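Local coordinates for putative glucoamylase (Bacteroides caccae ATCC 43185, PDB 4QT9), which probably hydrolyses glycosidic bonds to release glucose, and folds as an alpha/alpha toroid, at residues Asp22-Thr27 against Gln357-Leu362; Pro48-Val53 against Gln59-Val64; Arg97-Leu102 against Ala163-Arg168; Phe200-Tyr205 against Ile210-Ala215; Ser319-Val322 against Ala327-Pro330. All coordinates share one frame; numbering follows the deposited sequence. Where two conformers were deposited one is given.

Contact 1: residues Asp22-Thr27 against Gln357-Leu362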
# COMPACT_ATOMS: atom_id res chain seq x y z
N ASP A 22 2.70 -20.18 12.87
CA ASP A 22 1.34 -19.68 13.10
C ASP A 22 1.31 -18.75 14.31
O ASP A 22 0.82 -17.63 14.20
CB ASP A 22 0.34 -20.84 13.27
CG ASP A 22 -0.63 -20.90 12.11
OD1 ASP A 22 -1.67 -20.17 12.16
OD2 ASP A 22 -0.34 -21.62 11.13
N ALA A 23 1.94 -19.17 15.42
CA ALA A 23 2.06 -18.40 16.66
C ALA A 23 2.78 -17.06 16.41
O ALA A 23 2.34 -16.02 16.91
CB ALA A 23 2.81 -19.22 17.70
N LEU A 24 3.90 -17.09 15.67
CA LEU A 24 4.70 -15.91 15.34
C LEU A 24 3.88 -14.94 14.49
O LEU A 24 3.87 -13.74 14.75
CB LEU A 24 5.99 -16.34 14.61
CG LEU A 24 6.83 -15.26 13.91
CD1 LEU A 24 7.42 -14.28 14.91
CD2 LEU A 24 7.96 -15.90 13.10
N MSE A 25 3.17 -15.47 13.47
CA MSE A 25 2.35 -14.63 12.61
C MSE A 25 1.21 -13.99 13.39
O MSE A 25 0.95 -12.80 13.20
CB MSE A 25 1.79 -15.44 11.44
CG MSE A 25 2.86 -15.77 10.39
SE MSE A 25 2.04 -16.56 8.82
CE MSE A 25 1.48 -18.30 9.55
N ASP A 26 0.60 -14.74 14.32
CA ASP A 26 -0.49 -14.23 15.18
C ASP A 26 -0.04 -13.00 15.99
O ASP A 26 -0.72 -11.97 15.97
CB ASP A 26 -1.00 -15.33 16.12
CG ASP A 26 -2.32 -15.95 15.67
OD1 ASP A 26 -3.30 -15.17 15.43
OD2 ASP A 26 -2.39 -17.20 15.59
N THR A 27 1.13 -13.11 16.66
CA THR A 27 1.74 -12.02 17.44
C THR A 27 2.04 -10.79 16.56
O THR A 27 1.70 -9.68 16.95
CB THR A 27 3.03 -12.51 18.13
OG1 THR A 27 2.71 -13.65 18.92
CG2 THR A 27 3.69 -11.43 18.99
N GLN A 357 11.46 -16.57 7.40
CA GLN A 357 12.84 -16.64 7.86
C GLN A 357 13.26 -15.29 8.44
O GLN A 357 13.84 -15.23 9.52
CB GLN A 357 13.76 -17.01 6.68
CG GLN A 357 14.81 -18.02 7.03
CD GLN A 357 15.74 -18.27 5.88
OE1 GLN A 357 15.31 -18.46 4.73
NE2 GLN A 357 17.04 -18.28 6.17
N VAL A 358 12.92 -14.22 7.72
CA VAL A 358 13.25 -12.86 8.15
C VAL A 358 12.36 -12.49 9.34
O VAL A 358 12.87 -11.93 10.32
CB VAL A 358 13.13 -11.88 6.97
CG1 VAL A 358 13.31 -10.43 7.41
CG2 VAL A 358 14.15 -12.23 5.90
N MSE A 359 11.06 -12.88 9.29
CA MSE A 359 10.13 -12.59 10.38
C MSE A 359 10.60 -13.20 11.70
O MSE A 359 10.59 -12.53 12.72
CB MSE A 359 8.72 -13.08 10.05
CG MSE A 359 7.67 -12.51 11.01
SE MSE A 359 5.92 -13.33 10.73
CE MSE A 359 5.66 -12.98 8.89
N ARG A 360 11.02 -14.48 11.66
CA ARG A 360 11.54 -15.25 12.80
C ARG A 360 12.82 -14.59 13.36
O ARG A 360 12.95 -14.43 14.60
CB ARG A 360 11.78 -16.71 12.35
CG ARG A 360 12.65 -17.61 13.24
CD ARG A 360 11.87 -18.37 14.28
NE ARG A 360 10.77 -19.15 13.71
CZ ARG A 360 9.62 -19.39 14.34
NH1 ARG A 360 9.42 -18.92 15.56
NH2 ARG A 360 8.68 -20.11 13.75
N HIS A 361 13.75 -14.18 12.45
CA HIS A 361 15.03 -13.53 12.79
C HIS A 361 14.80 -12.14 13.39
O HIS A 361 15.41 -11.83 14.42
CB HIS A 361 15.93 -13.43 11.55
CG HIS A 361 17.25 -12.76 11.78
ND1 HIS A 361 18.31 -13.43 12.35
CD2 HIS A 361 17.64 -11.50 11.48
CE1 HIS A 361 19.30 -12.55 12.41
NE2 HIS A 361 18.94 -11.38 11.89
N LEU A 362 13.92 -11.30 12.76
CA LEU A 362 13.62 -9.95 13.26
C LEU A 362 12.97 -10.02 14.64
O LEU A 362 13.39 -9.30 15.55
CB LEU A 362 12.75 -9.15 12.27
CG LEU A 362 13.36 -8.84 10.91
CD1 LEU A 362 12.36 -8.13 10.03
CD2 LEU A 362 14.66 -8.07 11.04

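Contact 2: residues Pro48-Val53 against Gln59-Val64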
# COMPACT_ATOMS: atom_id res chain seq x y z
N PRO A 48 -2.42 7.91 11.21
CA PRO A 48 -1.49 9.06 11.06
C PRO A 48 -0.36 8.66 10.11
O PRO A 48 -0.04 7.47 10.04
CB PRO A 48 -0.97 9.30 12.49
CG PRO A 48 -1.10 7.98 13.17
CD PRO A 48 -2.24 7.23 12.51
N GLU A 49 0.25 9.62 9.40
CA GLU A 49 1.37 9.36 8.50
C GLU A 49 2.45 8.55 9.26
O GLU A 49 2.93 7.53 8.76
CB GLU A 49 1.94 10.70 7.97
CG GLU A 49 3.19 10.57 7.10
CD GLU A 49 3.02 9.78 5.81
OE1 GLU A 49 2.08 10.07 5.04
OE2 GLU A 49 3.86 8.88 5.57
N ARG A 50 2.76 8.98 10.50
CA ARG A 50 3.79 8.40 11.35
C ARG A 50 3.38 8.32 12.83
O ARG A 50 2.51 9.08 13.29
CB ARG A 50 5.09 9.24 11.23
CG ARG A 50 5.07 10.63 11.91
CD ARG A 50 6.14 11.53 11.35
NE ARG A 50 5.69 12.21 10.13
CZ ARG A 50 6.20 12.07 8.91
NH1 ARG A 50 7.20 11.21 8.69
NH2 ARG A 50 5.72 12.77 7.89
N TYR A 51 4.05 7.43 13.57
CA TYR A 51 3.90 7.25 15.01
C TYR A 51 5.29 7.11 15.61
O TYR A 51 6.04 6.21 15.24
CB TYR A 51 3.01 6.05 15.37
CG TYR A 51 2.64 6.02 16.83
CD1 TYR A 51 3.52 5.50 17.78
CD2 TYR A 51 1.45 6.56 17.28
CE1 TYR A 51 3.24 5.54 19.14
CE2 TYR A 51 1.14 6.60 18.64
CZ TYR A 51 2.03 6.08 19.57
OH TYR A 51 1.71 6.09 20.91
N HIS A 52 5.67 8.05 16.47
CA HIS A 52 6.99 8.06 17.11
C HIS A 52 6.84 7.73 18.59
O HIS A 52 6.25 8.51 19.33
CB HIS A 52 7.73 9.41 16.88
CG HIS A 52 8.03 9.70 15.43
ND1 HIS A 52 8.65 10.88 15.05
CD2 HIS A 52 7.83 8.95 14.32
CE1 HIS A 52 8.82 10.80 13.74
NE2 HIS A 52 8.35 9.65 13.26
N VAL A 53 7.36 6.56 19.01
CA VAL A 53 7.29 6.10 20.42
C VAL A 53 7.95 7.16 21.35
O VAL A 53 7.47 7.36 22.45
CB VAL A 53 7.94 4.70 20.58
CG1 VAL A 53 7.99 4.26 22.05
CG2 VAL A 53 7.23 3.64 19.73
N GLN A 59 8.21 17.44 12.17
CA GLN A 59 7.26 18.25 11.42
C GLN A 59 6.03 18.62 12.28
O GLN A 59 5.11 19.28 11.77
CB GLN A 59 6.83 17.51 10.15
CG GLN A 59 7.94 17.34 9.11
CD GLN A 59 7.38 17.03 7.75
OE1 GLN A 59 7.48 17.83 6.80
NE2 GLN A 59 6.75 15.87 7.62
N ASN A 60 6.03 18.24 13.58
CA ASN A 60 4.95 18.50 14.55
C ASN A 60 3.60 18.09 13.92
O ASN A 60 2.61 18.84 13.93
CB ASN A 60 4.98 19.97 14.98
CG ASN A 60 4.11 20.33 16.15
OD1 ASN A 60 3.59 19.47 16.88
ND2 ASN A 60 3.91 21.62 16.36
N ASP A 61 3.56 16.86 13.37
CA ASP A 61 2.43 16.36 12.59
C ASP A 61 1.84 15.05 13.10
O ASP A 61 1.37 14.24 12.30
CB ASP A 61 2.93 16.15 11.14
CG ASP A 61 4.03 15.10 10.95
OD1 ASP A 61 4.81 14.84 11.92
OD2 ASP A 61 4.12 14.52 9.84
N ALA A 62 1.82 14.84 14.42
CA ALA A 62 1.24 13.64 15.03
C ALA A 62 -0.22 13.40 14.59
O ALA A 62 -0.63 12.25 14.49
CB ALA A 62 1.29 13.74 16.55
N ASN A 63 -0.99 14.49 14.32
CA ASN A 63 -2.40 14.45 13.97
C ASN A 63 -2.67 14.45 12.45
O ASN A 63 -3.83 14.49 12.04
CB ASN A 63 -3.12 15.65 14.60
CG ASN A 63 -2.74 17.00 14.03
OD1 ASN A 63 -1.63 17.23 13.52
ND2 ASN A 63 -3.63 17.96 14.19
N VAL A 64 -1.60 14.44 11.64
CA VAL A 64 -1.70 14.42 10.18
C VAL A 64 -1.94 12.99 9.73
O VAL A 64 -1.11 12.11 9.97
CB VAL A 64 -0.48 15.08 9.49
CG1 VAL A 64 -0.46 14.79 7.99
CG2 VAL A 64 -0.46 16.59 9.75
O HOH W 1 1.11 10.28 15.29
O HOH W 2 1.46 11.82 11.34

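Contact 3: residues Arg97-Leu102 against Ala163-Arg168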
# COMPACT_ATOMS: atom_id res chain seq x y z
N ARG A 97 -17.01 5.97 12.13
CA ARG A 97 -16.19 7.14 12.42
C ARG A 97 -15.35 7.50 11.18
O ARG A 97 -15.34 8.67 10.77
CB ARG A 97 -15.29 6.87 13.65
CG ARG A 97 -14.36 8.04 13.99
CD ARG A 97 -13.55 7.83 15.26
NE ARG A 97 -14.38 7.77 16.47
CZ ARG A 97 -14.91 8.83 17.09
NH1 ARG A 97 -14.72 10.06 16.61
NH2 ARG A 97 -15.66 8.66 18.18
N ILE A 98 -14.67 6.49 10.56
CA ILE A 98 -13.85 6.70 9.37
C ILE A 98 -14.70 7.25 8.18
O ILE A 98 -14.34 8.27 7.59
CB ILE A 98 -13.09 5.42 8.96
CG1 ILE A 98 -12.01 5.03 10.03
CG2 ILE A 98 -12.50 5.58 7.55
CD1 ILE A 98 -11.45 3.55 9.89
N VAL A 99 -15.81 6.60 7.87
CA VAL A 99 -16.71 7.03 6.79
C VAL A 99 -17.22 8.48 7.05
O VAL A 99 -17.25 9.28 6.12
CB VAL A 99 -17.87 6.03 6.57
CG1 VAL A 99 -18.85 6.54 5.52
CG2 VAL A 99 -17.34 4.65 6.18
N SER A 100 -17.58 8.82 8.30
CA SER A 100 -18.07 10.17 8.64
C SER A 100 -16.98 11.21 8.36
O SER A 100 -17.30 12.28 7.84
CB SER A 100 -18.52 10.25 10.10
OG SER A 100 -19.57 9.34 10.35
N PHE A 101 -15.71 10.90 8.70
CA PHE A 101 -14.58 11.78 8.41
C PHE A 101 -14.40 11.96 6.90
O PHE A 101 -14.24 13.08 6.44
CB PHE A 101 -13.26 11.28 9.05
CG PHE A 101 -12.05 12.09 8.65
CD1 PHE A 101 -11.69 13.24 9.35
CD2 PHE A 101 -11.26 11.71 7.56
CE1 PHE A 101 -10.57 13.99 8.97
CE2 PHE A 101 -10.13 12.45 7.20
CZ PHE A 101 -9.80 13.59 7.90
N LEU A 102 -14.42 10.86 6.14
CA LEU A 102 -14.21 10.90 4.67
C LEU A 102 -15.34 11.64 3.94
O LEU A 102 -15.10 12.22 2.86
CB LEU A 102 -14.06 9.49 4.10
CG LEU A 102 -12.80 8.72 4.55
CD1 LEU A 102 -12.85 7.29 4.08
CD2 LEU A 102 -11.52 9.37 4.02
N ALA A 163 -22.14 0.28 4.21
CA ALA A 163 -21.71 -0.08 2.85
C ALA A 163 -22.25 0.92 1.83
O ALA A 163 -21.49 1.38 0.97
CB ALA A 163 -22.18 -1.49 2.50
N GLN A 164 -23.54 1.30 1.95
CA GLN A 164 -24.21 2.25 1.05
C GLN A 164 -23.47 3.61 1.07
O GLN A 164 -23.31 4.23 0.03
CB GLN A 164 -25.68 2.38 1.47
CG GLN A 164 -26.55 3.19 0.55
CD GLN A 164 -28.00 3.16 0.95
OE1 GLN A 164 -28.59 4.18 1.31
NE2 GLN A 164 -28.63 1.98 0.88
N ARG A 165 -23.00 4.06 2.27
CA ARG A 165 -22.27 5.31 2.42
C ARG A 165 -20.89 5.21 1.74
O ARG A 165 -20.43 6.17 1.12
CB ARG A 165 -22.15 5.66 3.92
CG ARG A 165 -23.46 6.23 4.46
CD ARG A 165 -23.42 6.33 5.94
NE ARG A 165 -22.52 7.39 6.41
CZ ARG A 165 -22.09 7.49 7.66
NH1 ARG A 165 -22.46 6.61 8.57
NH2 ARG A 165 -21.29 8.49 8.01
N ILE A 166 -20.27 4.02 1.80
CA ILE A 166 -18.98 3.78 1.16
C ILE A 166 -19.15 3.82 -0.38
O ILE A 166 -18.32 4.43 -1.09
CB ILE A 166 -18.37 2.44 1.64
CG1 ILE A 166 -17.80 2.59 3.07
CG2 ILE A 166 -17.26 1.96 0.67
CD1 ILE A 166 -17.67 1.31 3.88
N ASP A 167 -20.21 3.16 -0.90
CA ASP A 167 -20.47 3.15 -2.35
C ASP A 167 -20.68 4.57 -2.87
O ASP A 167 -20.22 4.86 -3.96
CB ASP A 167 -21.67 2.26 -2.71
CG ASP A 167 -21.75 1.96 -4.22
OD1 ASP A 167 -20.82 1.34 -4.76
OD2 ASP A 167 -22.75 2.34 -4.84
N ARG A 168 -21.31 5.46 -2.09
CA ARG A 168 -21.48 6.86 -2.49
C ARG A 168 -20.11 7.56 -2.63
O ARG A 168 -19.92 8.28 -3.61
CB ARG A 168 -22.38 7.63 -1.50
CG ARG A 168 -22.87 8.95 -2.10
CD ARG A 168 -23.36 9.93 -1.04
NE ARG A 168 -22.99 11.31 -1.36
CZ ARG A 168 -23.85 12.33 -1.43
NH1 ARG A 168 -25.14 12.13 -1.20
NH2 ARG A 168 -23.42 13.55 -1.72

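Contact 4: residues Phe200-Tyr205 against Ile210-Ala215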
# COMPACT_ATOMS: atom_id res chain seq x y z
N PHE A 200 2.52 15.24 -13.73
CA PHE A 200 3.07 13.90 -13.62
C PHE A 200 2.11 12.86 -14.24
O PHE A 200 1.31 12.27 -13.50
CB PHE A 200 3.37 13.55 -12.15
CG PHE A 200 4.35 12.42 -11.93
CD1 PHE A 200 4.14 11.17 -12.49
CD2 PHE A 200 5.46 12.60 -11.11
CE1 PHE A 200 5.05 10.13 -12.29
CE2 PHE A 200 6.36 11.54 -10.90
CZ PHE A 200 6.14 10.31 -11.49
N PRO A 201 2.16 12.60 -15.58
CA PRO A 201 1.30 11.51 -16.14
C PRO A 201 1.89 10.16 -15.71
O PRO A 201 3.10 10.01 -15.75
CB PRO A 201 1.37 11.76 -17.65
CG PRO A 201 2.64 12.52 -17.87
CD PRO A 201 3.07 13.17 -16.59
N ILE A 202 1.07 9.19 -15.24
CA ILE A 202 1.64 7.95 -14.70
C ILE A 202 1.80 6.84 -15.74
O ILE A 202 0.82 6.33 -16.32
CB ILE A 202 0.84 7.47 -13.45
CG1 ILE A 202 1.00 8.49 -12.31
CG2 ILE A 202 1.28 6.07 -12.98
CD1 ILE A 202 -0.22 8.64 -11.46
N HIS A 203 3.06 6.43 -15.94
CA HIS A 203 3.42 5.37 -16.86
C HIS A 203 3.96 4.19 -16.05
O HIS A 203 4.66 4.40 -15.07
CB HIS A 203 4.45 5.85 -17.91
CG HIS A 203 4.03 7.08 -18.68
ND1 HIS A 203 2.90 7.08 -19.49
CD2 HIS A 203 4.61 8.30 -18.74
CE1 HIS A 203 2.84 8.29 -20.01
NE2 HIS A 203 3.86 9.06 -19.60
N GLY A 204 3.65 2.95 -16.46
CA GLY A 204 4.15 1.80 -15.71
C GLY A 204 5.56 1.38 -16.10
O GLY A 204 6.08 1.87 -17.10
N TYR A 205 6.20 0.46 -15.35
CA TYR A 205 5.64 -0.14 -14.15
C TYR A 205 6.16 0.59 -12.92
O TYR A 205 7.33 0.95 -12.85
CB TYR A 205 5.98 -1.67 -14.05
CG TYR A 205 5.31 -2.32 -12.85
CD1 TYR A 205 4.00 -2.78 -12.92
CD2 TYR A 205 5.97 -2.41 -11.63
CE1 TYR A 205 3.35 -3.30 -11.80
CE2 TYR A 205 5.33 -2.93 -10.50
CZ TYR A 205 4.02 -3.36 -10.58
OH TYR A 205 3.41 -3.88 -9.47
N ILE A 210 -3.11 -0.43 -9.55
CA ILE A 210 -4.48 -0.49 -9.02
C ILE A 210 -5.24 0.84 -9.31
O ILE A 210 -6.47 0.83 -9.42
CB ILE A 210 -4.50 -0.88 -7.49
CG1 ILE A 210 -5.87 -1.44 -7.02
CG2 ILE A 210 -4.03 0.25 -6.56
CD1 ILE A 210 -6.39 -2.71 -7.82
N MSE A 211 -4.52 1.96 -9.45
CA MSE A 211 -5.17 3.24 -9.77
C MSE A 211 -5.84 3.19 -11.18
O MSE A 211 -6.95 3.68 -11.33
CB MSE A 211 -4.14 4.39 -9.68
CG MSE A 211 -4.76 5.75 -9.91
SE MSE A 211 -3.38 7.01 -10.43
CE MSE A 211 -2.53 6.01 -11.80
N TYR A 212 -5.17 2.58 -12.18
CA TYR A 212 -5.75 2.38 -13.52
C TYR A 212 -6.86 1.34 -13.49
O TYR A 212 -7.82 1.48 -14.23
CB TYR A 212 -4.66 1.93 -14.51
CG TYR A 212 -3.88 3.08 -15.10
CD1 TYR A 212 -4.33 3.74 -16.24
CD2 TYR A 212 -2.72 3.54 -14.50
CE1 TYR A 212 -3.64 4.84 -16.75
CE2 TYR A 212 -2.04 4.66 -14.99
CZ TYR A 212 -2.51 5.31 -16.11
OH TYR A 212 -1.83 6.37 -16.64
N ILE A 213 -6.72 0.26 -12.67
CA ILE A 213 -7.79 -0.77 -12.60
C ILE A 213 -9.08 -0.13 -12.01
O ILE A 213 -10.15 -0.29 -12.59
CB ILE A 213 -7.33 -2.05 -11.84
CG1 ILE A 213 -6.34 -2.87 -12.73
CG2 ILE A 213 -8.53 -2.92 -11.41
CD1 ILE A 213 -5.35 -3.61 -11.98
N LEU A 214 -8.96 0.63 -10.90
CA LEU A 214 -10.12 1.32 -10.28
C LEU A 214 -10.67 2.44 -11.17
O LEU A 214 -11.88 2.62 -11.24
CB LEU A 214 -9.73 1.87 -8.91
CG LEU A 214 -9.42 0.82 -7.85
CD1 LEU A 214 -8.88 1.47 -6.61
CD2 LEU A 214 -10.66 -0.06 -7.55
N ALA A 215 -9.80 3.14 -11.92
CA ALA A 215 -10.23 4.16 -12.87
C ALA A 215 -11.13 3.55 -13.94
O ALA A 215 -12.14 4.13 -14.26
CB ALA A 215 -9.03 4.82 -13.53

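Contact 5: residues Ser319-Val322 against Ala327-Pro330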
# COMPACT_ATOMS: atom_id res chain seq x y z
N SER A 319 11.66 3.94 3.07
CA SER A 319 11.39 4.04 4.51
C SER A 319 12.29 5.08 5.14
O SER A 319 13.17 5.62 4.48
CB SER A 319 11.63 2.69 5.21
OG SER A 319 13.00 2.29 5.14
N TYR A 320 12.11 5.31 6.45
CA TYR A 320 13.06 6.12 7.19
C TYR A 320 14.44 5.59 6.94
O TYR A 320 14.61 4.38 6.74
CB TYR A 320 12.77 6.08 8.70
CG TYR A 320 11.61 6.94 9.13
CD1 TYR A 320 11.53 8.28 8.75
CD2 TYR A 320 10.63 6.46 10.01
CE1 TYR A 320 10.47 9.10 9.18
CE2 TYR A 320 9.59 7.28 10.47
CZ TYR A 320 9.53 8.60 10.06
OH TYR A 320 8.54 9.42 10.53
N SER A 321 15.42 6.48 6.92
CA SER A 321 16.80 6.08 6.71
C SER A 321 17.68 6.78 7.73
O SER A 321 17.20 7.71 8.39
CB SER A 321 17.24 6.40 5.29
OG SER A 321 18.46 5.75 4.95
N VAL A 322 18.95 6.33 7.87
CA VAL A 322 19.93 6.89 8.81
C VAL A 322 19.96 8.43 8.71
O VAL A 322 19.89 9.11 9.73
CB VAL A 322 21.34 6.28 8.64
CG1 VAL A 322 22.26 6.70 9.79
CG2 VAL A 322 21.29 4.75 8.55
N ALA A 327 14.40 6.14 -0.67
CA ALA A 327 13.80 5.13 -1.54
C ALA A 327 14.80 3.97 -1.73
O ALA A 327 15.35 3.79 -2.82
CB ALA A 327 13.41 5.75 -2.88
N HIS A 328 15.05 3.19 -0.66
CA HIS A 328 16.00 2.07 -0.73
C HIS A 328 15.52 1.07 -1.74
O HIS A 328 14.32 0.79 -1.79
CB HIS A 328 16.20 1.38 0.62
CG HIS A 328 16.49 2.30 1.75
ND1 HIS A 328 15.55 2.53 2.74
CD2 HIS A 328 17.59 3.03 2.02
CE1 HIS A 328 16.12 3.37 3.60
NE2 HIS A 328 17.35 3.70 3.21
N SER A 329 16.45 0.55 -2.55
CA SER A 329 16.11 -0.45 -3.56
C SER A 329 17.35 -1.37 -3.75
O SER A 329 18.44 -1.03 -3.25
CB SER A 329 15.63 0.20 -4.85
OG SER A 329 16.69 0.50 -5.74
N PRO A 330 17.20 -2.57 -4.42
CA PRO A 330 18.35 -3.49 -4.52
C PRO A 330 19.38 -3.09 -5.59
O PRO A 330 19.50 -3.74 -6.63
CB PRO A 330 17.68 -4.83 -4.82
CG PRO A 330 16.48 -4.47 -5.63
CD PRO A 330 15.99 -3.18 -5.04

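Contact 1: residues Asp22-Thr27 against Gln357-Leu362
Leu24 and Met359, the latter present as selenomethionine, lie alongside one another and run opposite ways where helix 21-37 meets helix 352-364 in the alpha/alpha toroid. The short axes of the two segments pass 10.7 Å apart at a signed crossing angle of 70°, so steep a crossing that a few side chains near one point carry the contact. Leu24 meets two partners, with its branch point on Met359 and one methyl on Arg360. Its first torsion sets CG opposite the backbone N (chi1 167°) and directs the isobutyl group at the other helix, where Leu24 CG lies 3.8 Å from Met359 SE and the CD2 methyl of Leu24 comes to 3.7 Å from Arg360 CA, against the backbone itself. The selenium of Met359 serves both neighbours of the first helix: SE of Met359 is also 3.9 Å from CG of Met25, a second selenomethionine turned nearly perpendicular to it. Helix 392-406 also lines this buried patch, with Tyr405 touching Met25 and Ile402 touching Met359. With an alanine in place of Leu24, both methyls and CG are gone, which would probably open a gap beside the selenium of Met359 and uncover the face of the Arg360 guanidinium that CD2 had packed on. That arginine marks the edge of the contact. Bent at chi2 and chi3, it reaches across to a salt bridge with Asp21 of helix 21-37, and Leu24 CD2 sits 4.0 Å above its guanidinium plane, over the centre.

Contact 2: residues Pro48-Val53 against Gln59-Val64
Arg50 grips Asp61 side-on, with two nitrogens converging on one oxygen: NE of Arg50 lies 2.8 Å from Asp61 OD2 and NH2 of Arg50 lies 3.1 Å from the same OD2. The guanidinium and carboxylate planes are 29° apart, nearly coplanar, and the oxygen is met on its syn side. Neither bond is quite straight, since both hydrogens have to share one acceptor. A bend at chi3 (85°) turns the guanidinium group to the acid, while its NH1 reaches Tyr320 outside the two segments. Deeper in, the main chain joins as well, Glu49 N donating to Val64 O over 2.9 Å. Beside this bond a water accepts from Arg50 N and donates to Asp61 O and Val64 O, and a second water links Arg50 O to Ala62 O. These bridges link the type I turn from Asp61 to Val64 to the 48-53 segment, whose strand 50-52 pairs with strand 389-391. Packing comes last. Pro48 CB rests 3.6 Å from Ala62 O, and Glu49 CG lies 3.4 Å above the guanidinium plane of Arg50, offset toward its rim, while the carboxylate of Glu49 turns away to Trp115. A leucine in place of Arg50 would probably leave the carboxylate of Asp61 without its positive mate and Tyr320 without one of its partners. The chemistry thus implies a returning loop fastened by charge between side chains, while two waters and one direct backbone bond link the main chains.

Contact 3: residues Arg97-Leu102 against Ala163-Arg168
Val99 presents both methyls to helix 157-172, one to Ile166 and one to Arg165, and so stands between the tight and the loose half of this contact. On the tight, buried side CG2 of Val99 is 3.8 Å from Ile166 CG1, the two side chains set nearly perpendicular. Val148 and His149 of helix 135-152 also touch Ile166, so this half belongs to a three-helix core. The axes of segments 97-102 and 163-168 approach to 10.5 Å and lie only 30° from parallel, consistent with neighbouring helices of one layer in an alpha/alpha toroid. The other half, toward solvent, is built from polar groups over an apolar base. Val99 CG1 touches Arg165 CB at 3.8 Å and supports the guanidinium from one face, 3.6 Å from its plane and offset toward the rim. A bend at chi3 (70°) carries the arginine's head over this methyl and on to the next residue of the facing helix. There Arg165 NH2 donates to Ser100 OG at 3.0 Å, with the hydroxyl oxygen in the guanidinium plane at its edge. Ser100 OG in turn bonds to Glu96 O, one turn earlier in its own helix. Stronger partners flank the arginine: Glu96 pairs with NH1 and Glu103 with NH2, both from helix 88-104. A single cation thus clasps two acids a couple of turns apart, and the serine bond fills the interval between them. The partly exposed rim is therefore held chiefly by charge, whereas the buried side is the apolar contact of Val99 with Ile166.

Contact 4: residues Phe200-Tyr205 against Ile210-Ala215
The hydroxyl of Tyr212 is held from two directions. It donates to the backbone oxygen of Ile202, with Tyr212 OH 2.7 Å from Ile202 O, and it is bonded in addition by the backbone N of Leu186. The first bond lies in the carbonyl plane of Ile202, with a C=O...donor angle of 146°, and the acceptor sits at the edge of the tyrosine ring, close to the ring plane. A buried phenol is thereby satisfied, and both partners fix the position of the hydroxyl. Trp232 meets the ring at planes about 50° apart. The tyrosine leaves helix 209-217 with CG opposite the carbonyl carbon (chi1 -84°), and this directs the ring across to the preceding extended segment 200-205. Here a helix of the alpha/alpha toroid takes its own lead-in peptide as a neighbour, and Leu186 also makes a backbone hydrogen bond with Ile202. Beside the hydroxyl bond the contact turns apolar. Ile202 and Met211, a selenomethionine, reach toward each other tip to tip, with CD1 of Ile202 3.5 Å from Met211 CE. Met211 bends at chi3, bringing its CE methyl toward the isoleucine. Val136 of helix 135-152 touches both side chains. Farther along, CG2 of Ile202 lies 4.1 Å from CE2 of Tyr212, in an oblique crossing; since Ile202 was modelled in two conformers, both of its side-chain distances are doubtful.

Contact 5: residues Ser319-Val322 against Ala327-Pro330
Along the edge of the His328 imidazole, near the ring plane, lie three oxygens of the facing strand: Ser319 OG, Tyr320 O and Ser321 OG. The contact belongs to a beta hairpin, strand 318-321 turning back antiparallel into strand 324-327, with His328 just beyond the second strand and directing its ring edge at the first. Its strongest link is Ser321 OG to His328 NE2, a hydrogen bond of 2.9 Å in which either group could be the donor. Ser321 places its hydroxyl by setting OG opposite the backbone N (chi1 -167°), and its CB follows at 3.4 Å from His328 NE2. The other ring nitrogen, ND1, is bonded to Thr317 O, just before strand 318-321, so both nitrogens are engaged and the ring is pinned in its plane. Ser319 OG is more distant, and its main partner is Ser340 OG. Nearby, a backbone bond between Ser319 and Ala326 belongs to the hairpin. The side chain of Tyr320 points away, its hydroxyl bonded to His52, but its carbonyl is offered here: Tyr320 O is 3.6 Å from His328 CE1, the ring carbon between the two nitrogens.

Contact 1 closes the longest loop of the five, its two segments separated by 329 residues, and the other four lie within that interval, in the order 2, 3, 4, 5. Contacts 1 and 3 each join two helices of the toroid, about 34 Å apart between centres, whereas contacts 2, 4 and 5 each hold a local loop or hairpin to a nearby segment. Only contacts 2 and 5 touch: the hydroxyl of Tyr320 probably hydrogen-bonds to Arg50 and His52, with centres about 19 Å apart. Contacts 1 and 4 lie on opposite sides of the chain's centre, as do 3 and 5. The five thus sample helix packing and loops of one toroid, with 2 and 5 joined through Tyr320.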